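7,8-dihydro-6-hydroxymethylpterin pyrophosphokinase-dihydropteroate synthase (Plasmodium falciparum, PDB 6JWS) probably catalyses two steps of folate synthesis: diphosphate transfer from ATP to 6-hydroxymethyl-7,8-dihydropterin, then joining of the activated pterin to 4-aminobenzoate to give 7,8-dihydropteroate. Local coordinates at residues G23-R27 and Y162-L166; E35-H39 and K519-F523; L40-Y44 and L92-K96; V182-Y186 and I234-I239; K185-L190 and I305-M309. The protein carries 1 engineered substitution. One frame throughout, in Å; residues are numbered along the deposited sequence.

From the N terminus, strand 16-24 opens contact 1, and helix 30-44 follows with two consecutive segments, the first for contact 2 and the second for contact 3. Contact 3 closes first, at 92-96, and is nested inside both others; contact 1 then closes on strand 163-172. Helix 177-190 supplies the first segment of contacts 4 and 5, which share K185 and Y186; contact 4 closes at 234-239 and contact 5 at 305-309. Both are nested in the long loop that contact 2 completes at 519-523; contact 2 opens inside the loop of contact 1 and closes beyond it, so these cross. Contacts 1, 3, 4 and 5 build the pyrophosphokinase part, and contact 2 ties it to the synthase barrel.

Contact 1: G23-R27 and Y162-L166; sequences GTNDR and YFYNL
T24 and Y164 form an antiparallel hydrogen-bonded pair: T24 N donates to Y164 O at 2.9 Å, and Y164 N returns a bond of the same length to T24 O. The neighbouring pair, G23 with N165, is non-hydrogen-bonded, and there the CA of G23 comes within 3.1 Å of Y164 O in a CA-H...O contact. This is the tight, buried part. The Y164 ring runs from here along the backbone of segment 23-27, with T24 O and N25 O at its edge and R27 CB 3.6 Å from its CE1. Y164 OH passes the R27 methylenes, 3.3 Å from R27 CD, and is hydrogen-bonded to E56. T24 OG1, set anti to the backbone N (chi1 176°), accepts from D26 N at 3.1 Å; this ST turn bends the chain out of the strand, and the same hydroxyl bonds to I206 O.

Beyond the turn the contact is looser and faces solvent. N25, itself exposed, lays its amide nitrogen over the centre of the F163 ring, ND2 3.0 Å above the plane, with amide and ring 78° apart. R27, though its methylenes lie against Y164, is exposed as well. Strand 163-172 lies between 16-24 and 46-57 in the sheet; helix 30-44 packs on T24 and Y164, while strand 382-384 meets Y164 and R27.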
# COMPACT_ATOMS: atom_id res chain seq x y z
N GLY B 23 33.69 10.32 12.56
CA GLY B 23 32.80 9.49 13.36
C GLY B 23 32.54 10.10 14.73
O GLY B 23 33.40 10.78 15.28
N THR B 24 31.34 9.90 15.27
CA THR B 24 31.03 10.28 16.63
C THR B 24 30.04 9.27 17.21
O THR B 24 29.33 8.62 16.45
CB THR B 24 30.49 11.71 16.73
OG1 THR B 24 30.15 11.87 18.11
CG2 THR B 24 29.25 11.96 15.90
N ASN B 25 29.99 9.17 18.54
CA ASN B 25 29.08 8.27 19.24
C ASN B 25 27.90 9.05 19.80
O ASN B 25 26.94 8.46 20.28
CB ASN B 25 29.79 7.52 20.37
CG ASN B 25 30.95 6.68 19.88
OD1 ASN B 25 32.10 6.95 20.20
ND2 ASN B 25 30.64 5.66 19.09
N ASP B 26 27.98 10.38 19.74
CA ASP B 26 26.99 11.26 20.33
C ASP B 26 25.85 11.49 19.35
O ASP B 26 26.01 12.19 18.35
CB ASP B 26 27.67 12.55 20.80
CG ASP B 26 26.77 13.51 21.55
OD1 ASP B 26 25.59 13.18 21.77
OD2 ASP B 26 27.27 14.60 21.92
N ARG B 27 24.68 10.91 19.65
CA ARG B 27 23.53 10.92 18.75
C ARG B 27 22.87 12.30 18.69
O ARG B 27 22.66 12.83 17.59
CB ARG B 27 22.55 9.80 19.13
CG ARG B 27 21.16 9.94 18.52
CD ARG B 27 20.22 8.79 18.80
NE ARG B 27 18.81 9.17 18.80
CZ ARG B 27 18.15 9.71 17.77
NH1 ARG B 27 18.76 9.97 16.62
NH2 ARG B 27 16.87 10.00 17.89
N TYR B 162 25.68 3.33 19.21
CA TYR B 162 25.58 3.62 17.79
C TYR B 162 26.74 4.51 17.37
O TYR B 162 27.19 5.36 18.14
CB TYR B 162 24.26 4.33 17.49
CG TYR B 162 23.00 3.53 17.71
CD1 TYR B 162 22.60 2.56 16.80
CD2 TYR B 162 22.18 3.78 18.80
CE1 TYR B 162 21.43 1.84 16.99
CE2 TYR B 162 21.01 3.07 19.00
CZ TYR B 162 20.63 2.10 18.09
OH TYR B 162 19.47 1.39 18.27
N PHE B 163 27.21 4.32 16.13
CA PHE B 163 28.19 5.21 15.53
C PHE B 163 27.52 6.04 14.43
O PHE B 163 26.63 5.55 13.73
CB PHE B 163 29.39 4.42 15.00
CG PHE B 163 30.35 3.91 16.05
CD1 PHE B 163 30.02 2.82 16.85
CD2 PHE B 163 31.59 4.50 16.21
CE1 PHE B 163 30.91 2.36 17.81
CE2 PHE B 163 32.48 4.03 17.17
CZ PHE B 163 32.14 2.96 17.97
N TYR B 164 27.97 7.29 14.32
CA TYR B 164 27.52 8.24 13.31
C TYR B 164 28.73 8.61 12.47
O TYR B 164 29.74 9.07 13.00
CB TYR B 164 26.78 9.42 13.94
CG TYR B 164 25.57 8.94 14.70
CD1 TYR B 164 25.68 8.55 16.03
CD2 TYR B 164 24.36 8.75 14.06
CE1 TYR B 164 24.60 8.03 16.73
CE2 TYR B 164 23.27 8.23 14.74
CZ TYR B 164 23.39 7.86 16.07
OH TYR B 164 22.33 7.33 16.75
N ASN B 165 28.60 8.39 11.16
CA ASN B 165 29.74 8.27 10.28
C ASN B 165 29.49 9.05 9.00
O ASN B 165 28.40 9.04 8.46
CB ASN B 165 29.91 6.81 9.85
CG ASN B 165 31.32 6.31 10.03
OD1 ASN B 165 31.80 6.22 11.16
ND2 ASN B 165 31.97 5.99 8.92
N LEU B 166 30.57 9.61 8.45
CA LEU B 166 30.51 10.31 7.19
C LEU B 166 31.92 10.31 6.61
O LEU B 166 32.87 10.53 7.35
CB LEU B 166 30.03 11.74 7.51
CG LEU B 166 30.30 12.80 6.46
CD1 LEU B 166 29.39 12.57 5.28
CD2 LEU B 166 30.04 14.17 7.04

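Contact 2: E35-H39 and K519-F523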
# COMPACT_ATOMS: atom_id res chain seq x y z
N GLU B 35 29.45 18.36 11.42
CA GLU B 35 29.53 19.54 10.57
C GLU B 35 30.62 20.52 11.05
O GLU B 35 31.25 21.20 10.24
CB GLU B 35 28.16 20.20 10.37
CG GLU B 35 27.19 19.31 9.61
CD GLU B 35 25.97 19.94 8.95
OE1 GLU B 35 25.44 20.96 9.48
OE2 GLU B 35 25.54 19.41 7.90
N THR B 36 30.85 20.59 12.37
CA THR B 36 31.93 21.39 12.93
C THR B 36 33.27 20.88 12.38
O THR B 36 34.09 21.67 11.92
CB THR B 36 31.87 21.38 14.47
OG1 THR B 36 30.65 21.96 14.93
CG2 THR B 36 33.06 22.07 15.13
N ALA B 37 33.46 19.56 12.40
CA ALA B 37 34.65 18.94 11.83
C ALA B 37 34.74 19.22 10.33
O ALA B 37 35.84 19.46 9.83
CB ALA B 37 34.71 17.47 12.14
N LEU B 38 33.61 19.18 9.61
CA LEU B 38 33.65 19.50 8.18
C LEU B 38 34.21 20.90 7.97
O LEU B 38 35.05 21.09 7.09
CB LEU B 38 32.26 19.42 7.52
CG LEU B 38 31.73 18.03 7.19
CD1 LEU B 38 30.31 18.13 6.64
CD2 LEU B 38 32.62 17.32 6.19
N HIS B 39 33.71 21.87 8.74
CA HIS B 39 34.18 23.24 8.67
C HIS B 39 35.68 23.31 8.93
O HIS B 39 36.41 23.93 8.17
CB HIS B 39 33.43 24.14 9.67
CG HIS B 39 32.00 24.35 9.32
ND1 HIS B 39 31.60 24.85 8.09
CD2 HIS B 39 30.88 24.18 10.06
CE1 HIS B 39 30.29 24.96 8.08
NE2 HIS B 39 29.82 24.54 9.27
N LYS B 519 28.14 28.51 5.30
CA LYS B 519 28.77 29.59 6.04
C LYS B 519 29.93 29.01 6.85
O LYS B 519 30.23 27.82 6.74
CB LYS B 519 27.75 30.30 6.92
CG LYS B 519 26.74 31.16 6.19
CD LYS B 519 26.28 32.35 7.01
CE LYS B 519 25.44 31.99 8.22
NZ LYS B 519 24.01 32.25 7.97
N LYS B 520 30.55 29.85 7.68
CA LYS B 520 31.69 29.46 8.50
C LYS B 520 31.32 28.30 9.42
O LYS B 520 32.14 27.41 9.64
CB LYS B 520 32.22 30.67 9.29
CG LYS B 520 33.20 31.57 8.54
CD LYS B 520 33.59 32.84 9.30
CE LYS B 520 33.17 34.14 8.62
NZ LYS B 520 31.70 34.32 8.60
N ASN B 521 30.08 28.30 9.94
CA ASN B 521 29.65 27.30 10.91
C ASN B 521 28.35 26.61 10.46
O ASN B 521 28.05 25.50 10.90
CB ASN B 521 29.60 27.87 12.33
CG ASN B 521 29.59 26.81 13.42
OD1 ASN B 521 30.19 25.75 13.28
ND2 ASN B 521 28.92 27.10 14.53
N LYS B 522 27.62 27.23 9.52
CA LYS B 522 26.31 26.74 9.12
C LYS B 522 26.38 26.06 7.76
O LYS B 522 27.09 26.52 6.87
CB LYS B 522 25.32 27.91 9.00
CG LYS B 522 24.47 28.17 10.23
CD LYS B 522 23.48 27.06 10.49
CE LYS B 522 22.10 27.34 9.95
NZ LYS B 522 21.42 28.44 10.68
N PHE B 523 25.60 24.99 7.61
CA PHE B 523 25.22 24.47 6.31
C PHE B 523 23.71 24.62 6.17
O PHE B 523 22.99 24.58 7.16
CB PHE B 523 25.66 23.02 6.13
CG PHE B 523 27.15 22.78 6.05
CD1 PHE B 523 27.83 22.92 4.86
CD2 PHE B 523 27.86 22.37 7.17
CE1 PHE B 523 29.20 22.69 4.79
CE2 PHE B 523 29.22 22.13 7.11
CZ PHE B 523 29.89 22.29 5.91
O HOH W 1 24.60 23.61 10.12
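H39 reaches from helix 30-44 into the bend of segment 519-523, its imidazole held between backbone on one face and F523 on the other. The aromatic pair comes first: the two planes are 9° from parallel with centroids 4.3 Å apart, but they are displaced until little of one ring lies over the other. H39 CG lies anti to its carbonyl carbon (chi1 -68°), which swings the ring off the helix toward the loop. On the imidazole face turned from F523 sit K520 O and N521 CA, both displaced toward the rim.

Apolar and van der Waals packing comes next. F523 points its ring back at the helix, where L38 CB approaches CZ to 4.1 Å, E35 CD lies 3.6 Å from CD2, and E35 O sits in the ring plane at the edge.

Water adds a polar link. It donates to E35 OE1 at 2.9 Å and accepts from F523 N at 3.0 Å, bridging helix and loop. The other carboxylate oxygen, E35 OE2, forms a salt bridge with R571 and a hydrogen bond with Y570. N521 OD1, 3.6 Å from H39 CD2, is buried here without a polar partner in the model. The arrangement is an interdomain contact: a pyrophosphokinase helix set against the loop before strand 525-529 of the TIM barrel of the dihydropteroate synthase.

Contact 3: L40-Y44 and L92-K96. With CA (calcium ion), chain L.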
# COMPACT_ATOMS: atom_id res chain seq x y z
N LEU B 40 36.14 22.66 10.02
CA LEU B 40 37.54 22.72 10.40
C LEU B 40 38.41 22.06 9.33
O LEU B 40 39.52 22.54 9.07
CB LEU B 40 37.73 22.11 11.79
CG LEU B 40 37.03 22.90 12.90
CD1 LEU B 40 37.10 22.17 14.23
CD2 LEU B 40 37.62 24.30 13.02
N VAL B 41 37.89 21.02 8.68
CA VAL B 41 38.58 20.40 7.55
C VAL B 41 38.69 21.40 6.39
O VAL B 41 39.76 21.53 5.80
CB VAL B 41 37.90 19.08 7.12
CG1 VAL B 41 38.42 18.55 5.79
CG2 VAL B 41 37.98 18.00 8.20
N GLU B 42 37.59 22.09 6.05
CA GLU B 42 37.56 23.08 4.97
C GLU B 42 38.55 24.21 5.26
O GLU B 42 39.15 24.75 4.33
CB GLU B 42 36.21 23.81 4.91
CG GLU B 42 35.35 23.52 3.70
CD GLU B 42 35.90 23.64 2.29
OE1 GLU B 42 36.76 24.51 2.03
OE2 GLU B 42 35.44 22.87 1.43
N LYS B 43 38.65 24.59 6.54
CA LYS B 43 39.47 25.71 7.01
C LYS B 43 40.96 25.35 6.97
O LYS B 43 41.75 26.09 6.39
CB LYS B 43 39.02 26.13 8.41
CG LYS B 43 39.64 27.41 8.96
CD LYS B 43 39.04 27.80 10.30
CE LYS B 43 39.54 29.12 10.84
NZ LYS B 43 39.46 30.20 9.84
N TYR B 44 41.32 24.20 7.55
CA TYR B 44 42.71 23.89 7.86
C TYR B 44 43.35 22.88 6.91
O TYR B 44 44.56 22.70 6.96
CB TYR B 44 42.85 23.42 9.31
CG TYR B 44 42.56 24.45 10.37
CD1 TYR B 44 43.05 25.75 10.27
CD2 TYR B 44 41.84 24.13 11.51
CE1 TYR B 44 42.79 26.70 11.25
CE2 TYR B 44 41.58 25.06 12.50
CZ TYR B 44 42.06 26.35 12.37
OH TYR B 44 41.81 27.26 13.35
N LEU B 92 39.00 31.18 16.48
CA LEU B 92 39.86 30.18 15.88
C LEU B 92 41.07 30.87 15.27
O LEU B 92 40.96 32.01 14.81
CB LEU B 92 39.09 29.44 14.77
CG LEU B 92 38.08 28.38 15.21
CD1 LEU B 92 37.26 27.94 14.00
CD2 LEU B 92 38.76 27.19 15.85
N GLU B 93 42.19 30.15 15.22
CA GLU B 93 43.40 30.65 14.58
C GLU B 93 43.18 30.61 13.07
O GLU B 93 42.71 29.61 12.54
CB GLU B 93 44.60 29.78 14.95
CG GLU B 93 45.01 29.89 16.40
CD GLU B 93 45.65 28.62 16.95
OE1 GLU B 93 45.25 27.52 16.50
OE2 GLU B 93 46.54 28.73 17.82
N GLU B 94 43.53 31.72 12.41
CA GLU B 94 43.43 31.81 10.96
C GLU B 94 44.33 30.75 10.33
O GLU B 94 45.34 30.35 10.91
CB GLU B 94 43.77 33.22 10.48
CG GLU B 94 42.63 34.22 10.65
CD GLU B 94 41.63 34.32 9.51
OE1 GLU B 94 41.76 33.56 8.53
OE2 GLU B 94 40.71 35.18 9.59
N SER B 95 43.93 30.26 9.15
CA SER B 95 44.74 29.36 8.34
C SER B 95 45.83 30.17 7.65
O SER B 95 45.73 31.39 7.58
CB SER B 95 43.87 28.63 7.34
OG SER B 95 44.65 27.83 6.46
N LYS B 96 46.86 29.48 7.14
CA LYS B 96 47.92 30.14 6.38
C LYS B 96 47.63 30.00 4.89
O LYS B 96 48.43 30.43 4.06
CB LYS B 96 49.29 29.54 6.71
CG LYS B 96 49.86 29.90 8.07
CD LYS B 96 51.37 29.83 8.09
CE LYS B 96 51.96 30.38 9.37
NZ LYS B 96 53.44 30.25 9.39
CA CA L . 39.07 25.45 2.23
O HOH W 2 41.38 30.71 8.23
O HOH W 3 45.42 25.56 7.35
O HOH W 4 39.81 25.22 0.24
O HOH W 5 41.27 26.45 2.47
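Y44 OH donates to E93 O at 2.6 Å, lying in the carbonyl plane and on a lone pair (C=O...O angle 136°). The phenol thus meets the peptide of segment 92-96 by its rim, with E93 O in the plane of the ring. Beside it the apolar contacts gather round L92: its CD1 meets L40 CD2 at 3.8 Å, the two leucines crossing at about a right angle, and K43 CE lies 4.0 Å from L92 CB.

The next shell is water. K43, chain extended until a bend at its last torsion, gives NZ to a water at 2.6 Å that also donates to E94 OE1 and accepts from S95 N, so the lysine and E94 are linked through solvent. A second water donates to Y44 O at 3.0 Å and is hydrogen-bonded to S95 OG, which in turn is bonded to Y97 N.

Further out, the end of the helix is fixed by a calcium ion, bound by E42 O at 2.2 Å and E42 OE1 at 2.5 Å. Two waters, together with G46 and E99, share in its coordination, and E99 lies just along the chain from segment 92-96. Helix 177-190 packs against the contact through I187, on L40 and Y44, and L190, on Y44 and L92, while E94 and K96 form backbone hydrogen bonds with H240 and Y238.

Contact 4: V182-Y186 and I234-I239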
# COMPACT_ATOMS: atom_id res chain seq x y z
N VAL B 182 48.71 14.93 11.81
CA VAL B 182 49.07 15.86 12.87
C VAL B 182 48.03 16.97 12.94
O VAL B 182 47.46 17.22 14.01
CB VAL B 182 50.50 16.43 12.70
CG1 VAL B 182 50.79 17.54 13.70
CG2 VAL B 182 51.57 15.33 12.76
N VAL B 183 47.74 17.61 11.80
CA VAL B 183 46.73 18.66 11.75
C VAL B 183 45.36 18.12 12.17
O VAL B 183 44.61 18.81 12.86
CB VAL B 183 46.65 19.38 10.39
CG1 VAL B 183 45.70 20.56 10.47
CG2 VAL B 183 48.02 19.85 9.92
N ILE B 184 45.04 16.88 11.77
CA ILE B 184 43.76 16.28 12.13
C ILE B 184 43.70 16.12 13.65
O ILE B 184 42.66 16.40 14.26
CB ILE B 184 43.55 14.95 11.38
CG1 ILE B 184 43.12 15.18 9.93
CG2 ILE B 184 42.55 14.06 12.13
CD1 ILE B 184 43.39 14.00 9.02
N LYS B 185 44.81 15.66 14.24
CA LYS B 185 44.91 15.51 15.69
C LYS B 185 44.70 16.86 16.37
O LYS B 185 44.05 16.92 17.41
CB LYS B 185 46.23 14.84 16.09
CG LYS B 185 46.36 13.38 15.69
CD LYS B 185 45.32 12.49 16.34
CE LYS B 185 45.26 11.12 15.70
NZ LYS B 185 44.38 10.21 16.46
N TYR B 186 45.23 17.93 15.76
CA TYR B 186 44.99 19.27 16.25
C TYR B 186 43.49 19.57 16.23
O TYR B 186 42.92 19.93 17.26
CB TYR B 186 45.84 20.30 15.48
CG TYR B 186 45.72 21.71 16.03
CD1 TYR B 186 46.29 22.04 17.25
CD2 TYR B 186 45.03 22.69 15.35
CE1 TYR B 186 46.19 23.32 17.77
CE2 TYR B 186 44.92 23.98 15.85
CZ TYR B 186 45.49 24.29 17.07
OH TYR B 186 45.38 25.55 17.59
N ILE B 234 55.13 21.36 11.98
CA ILE B 234 54.15 20.87 11.02
C ILE B 234 52.93 21.79 11.08
O ILE B 234 52.50 22.32 10.05
CB ILE B 234 53.79 19.40 11.30
CG1 ILE B 234 54.93 18.45 10.88
CG2 ILE B 234 52.47 19.01 10.65
CD1 ILE B 234 54.85 17.08 11.50
N LEU B 235 52.40 21.98 12.29
CA LEU B 235 51.25 22.84 12.50
C LEU B 235 51.53 24.24 11.95
O LEU B 235 50.68 24.80 11.25
CB LEU B 235 50.90 22.86 14.00
CG LEU B 235 50.31 21.57 14.58
CD1 LEU B 235 49.87 21.78 16.02
CD2 LEU B 235 49.14 21.06 13.75
N SER B 236 52.73 24.78 12.22
CA SER B 236 53.06 26.17 11.94
C SER B 236 53.13 26.41 10.44
O SER B 236 53.00 27.54 9.97
CB SER B 236 54.35 26.59 12.60
OG SER B 236 54.13 26.89 13.97
N LYS B 237 53.36 25.32 9.69
CA LYS B 237 53.46 25.38 8.25
C LYS B 237 52.08 25.64 7.65
O LYS B 237 51.98 26.05 6.49
CB LYS B 237 54.08 24.08 7.73
CG LYS B 237 54.15 23.93 6.22
CD LYS B 237 54.97 22.73 5.79
CE LYS B 237 54.73 22.33 4.35
NZ LYS B 237 55.00 23.41 3.37
N TYR B 238 51.01 25.39 8.43
CA TYR B 238 49.66 25.42 7.89
C TYR B 238 48.75 26.35 8.70
O TYR B 238 47.79 26.88 8.14
CB TYR B 238 49.06 24.02 7.80
CG TYR B 238 49.85 23.05 6.96
CD1 TYR B 238 49.97 23.22 5.59
CD2 TYR B 238 50.47 21.95 7.54
CE1 TYR B 238 50.70 22.34 4.81
CE2 TYR B 238 51.21 21.06 6.78
CZ TYR B 238 51.33 21.26 5.41
OH TYR B 238 52.05 20.38 4.64
N ILE B 239 49.04 26.53 9.99
CA ILE B 239 48.20 27.37 10.84
C ILE B 239 49.05 28.50 11.44
O ILE B 239 50.21 28.29 11.79
CB ILE B 239 47.48 26.51 11.90
CG1 ILE B 239 46.72 25.33 11.28
CG2 ILE B 239 46.56 27.36 12.78
CD1 ILE B 239 46.17 24.34 12.28
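V182, V183 and Y186 meet I234, L235, Y238 and I239 in a wholly buried contact with no hydrogen bond between the segments. The aliphatic packing centres on the forked end of L235. Its CD2 touches both Y186 CB at 3.8 Å and V182 CG1 at 3.9 Å, while V182 CG1 also touches I234 CG2 at 3.8 Å, those two side chains set nearly perpendicular. V183 and L235 point past one another, V183 CG2 near L235 CD2.

Helix 177-190 is the second helix of the ferredoxin-like beta-alpha-beta-beta-alpha-beta core of the pyrophosphokinase, and helix 228-236 comes after the last strand of that core, 208-214.

Aromatic-aliphatic contacts flank this packing. Y186 CG is anti to the backbone N (chi1 -175°), which brings the ring against two methyls on the same side of its plane, L235 CD1 3.8 Å from Y186 CD1 and I239 CD1 3.7 Å from Y186 CD2. V183 CG2 approaches the Y238 ring, 4.0 Å from its CD2, and the Y238 hydroxyl is hydrogen-bonded to N175 N.

Backbone bonding shapes the second segment: L235 O accepts from both Y238 N and I239 N, the latter at 2.7 Å, turning the chain so that the side chains of Y238 and I239 come back onto helix 177-190.

Contact 5: K185-L190 and I305-M309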
# COMPACT_ATOMS: atom_id res chain seq x y z
N LYS B 185 44.81 15.66 14.24
CA LYS B 185 44.91 15.51 15.69
C LYS B 185 44.70 16.86 16.37
O LYS B 185 44.05 16.92 17.41
CB LYS B 185 46.23 14.84 16.09
CG LYS B 185 46.36 13.38 15.69
CD LYS B 185 45.32 12.49 16.34
CE LYS B 185 45.26 11.12 15.70
NZ LYS B 185 44.38 10.21 16.46
N TYR B 186 45.23 17.93 15.76
CA TYR B 186 44.99 19.27 16.25
C TYR B 186 43.49 19.57 16.23
O TYR B 186 42.92 19.93 17.26
CB TYR B 186 45.84 20.30 15.48
CG TYR B 186 45.72 21.71 16.03
CD1 TYR B 186 46.29 22.04 17.25
CD2 TYR B 186 45.03 22.69 15.35
CE1 TYR B 186 46.19 23.32 17.77
CE2 TYR B 186 44.92 23.98 15.85
CZ TYR B 186 45.49 24.29 17.07
OH TYR B 186 45.38 25.55 17.59
N ILE B 187 42.86 19.37 15.06
CA ILE B 187 41.43 19.58 14.88
C ILE B 187 40.65 18.83 15.96
O ILE B 187 39.76 19.41 16.59
CB ILE B 187 40.98 19.22 13.44
CG1 ILE B 187 41.45 20.26 12.43
CG2 ILE B 187 39.47 19.02 13.36
CD1 ILE B 187 41.44 19.78 11.00
N GLU B 188 40.98 17.55 16.20
CA GLU B 188 40.24 16.78 17.20
C GLU B 188 40.33 17.46 18.56
O GLU B 188 39.31 17.64 19.22
CB GLU B 188 40.73 15.33 17.33
CG GLU B 188 40.42 14.47 16.12
CD GLU B 188 40.76 13.00 16.22
OE1 GLU B 188 40.66 12.43 17.33
OE2 GLU B 188 41.11 12.40 15.18
N GLU B 189 41.56 17.83 18.95
CA GLU B 189 41.83 18.45 20.24
C GLU B 189 41.06 19.77 20.36
O GLU B 189 40.50 20.04 21.42
CB GLU B 189 43.33 18.68 20.45
CG GLU B 189 44.10 17.44 20.88
CD GLU B 189 43.69 16.83 22.21
OE1 GLU B 189 43.18 17.58 23.09
OE2 GLU B 189 43.89 15.60 22.38
N LEU B 190 41.02 20.56 19.28
CA LEU B 190 40.30 21.82 19.29
C LEU B 190 38.85 21.59 19.70
O LEU B 190 38.25 22.42 20.39
CB LEU B 190 40.35 22.47 17.91
CG LEU B 190 41.54 23.39 17.61
CD1 LEU B 190 41.35 24.03 16.24
CD2 LEU B 190 41.70 24.47 18.67
N ILE B 305 47.63 22.04 24.08
CA ILE B 305 47.06 21.10 23.13
C ILE B 305 48.14 20.14 22.63
O ILE B 305 47.93 18.92 22.61
CB ILE B 305 46.33 21.84 22.00
CG1 ILE B 305 44.96 22.36 22.46
CG2 ILE B 305 46.22 20.99 20.74
CD1 ILE B 305 44.29 23.32 21.49
N ILE B 306 49.29 20.70 22.25
CA ILE B 306 50.38 19.96 21.61
C ILE B 306 50.82 18.80 22.51
O ILE B 306 51.32 17.78 22.03
CB ILE B 306 51.54 20.90 21.23
CG1 ILE B 306 51.21 21.77 20.01
CG2 ILE B 306 52.85 20.15 21.02
CD1 ILE B 306 50.62 23.12 20.35
N ASN B 307 50.59 18.95 23.82
CA ASN B 307 51.03 17.99 24.82
C ASN B 307 50.32 16.65 24.65
O ASN B 307 50.96 15.62 24.50
CB ASN B 307 50.91 18.57 26.24
CG ASN B 307 51.62 19.89 26.40
OD1 ASN B 307 50.99 20.91 26.67
ND2 ASN B 307 52.93 19.89 26.21
N ASN B 308 48.98 16.69 24.65
CA ASN B 308 48.13 15.51 24.54
C ASN B 308 48.44 14.76 23.24
O ASN B 308 48.26 13.55 23.18
CB ASN B 308 46.65 15.88 24.58
CG ASN B 308 46.31 16.81 25.73
OD1 ASN B 308 46.18 18.02 25.53
ND2 ASN B 308 46.18 16.26 26.93
N MET B 309 48.92 15.51 22.24
CA MET B 309 49.07 15.04 20.87
C MET B 309 50.26 14.10 20.73
O MET B 309 50.25 13.22 19.86
CB MET B 309 49.22 16.21 19.89
CG MET B 309 47.91 16.95 19.59
SD MET B 309 48.05 18.34 18.40
CE MET B 309 48.84 17.52 17.02
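E189 lies along I305, N308 and M309 with its whole length. From CB, 3.7 Å from I305 CG2, the chain passes to CG, which faces M309 CG at 4.1 Å and the same I305 methyl. The chain bends at chi2 (-62°), which turns the carboxylate toward N308. CD then reaches N308 CB, and at the tip OE2 is the nearer oxygen, 3.5 Å from N308 CB. What E189 offers segment 305-309 is therefore mostly its methylenes, and no hydrogen bond joins the two segments.

I305 packs beside E189 with both its branches. CG2 lies 3.6 Å from Y186 CD1, the isoleucine standing almost square to the tyrosine, and CD1 goes on to L190 CD2 at 4.0 Å. L190 CG in turn sits over one face of the Y186 ring, within the same helix. M309 bends at its last torsion, from SD to CE: SD lies at the edge of the Y186 ring, and CE ends 3.9 Å from K185 CB.

The helix axes approach to 9.9 Å at 120°, and the 305-309 helix is weakly bonded, with I306 and M309 resting on I231 of helix 228-236. K185 turns its far end away to touch ATP, and the chain after M309 supplies N312 to I318 to the same pocket, so this helix packing lies directly behind the nucleotide site of the pyrophosphokinase, with K185 as its link to the ATP.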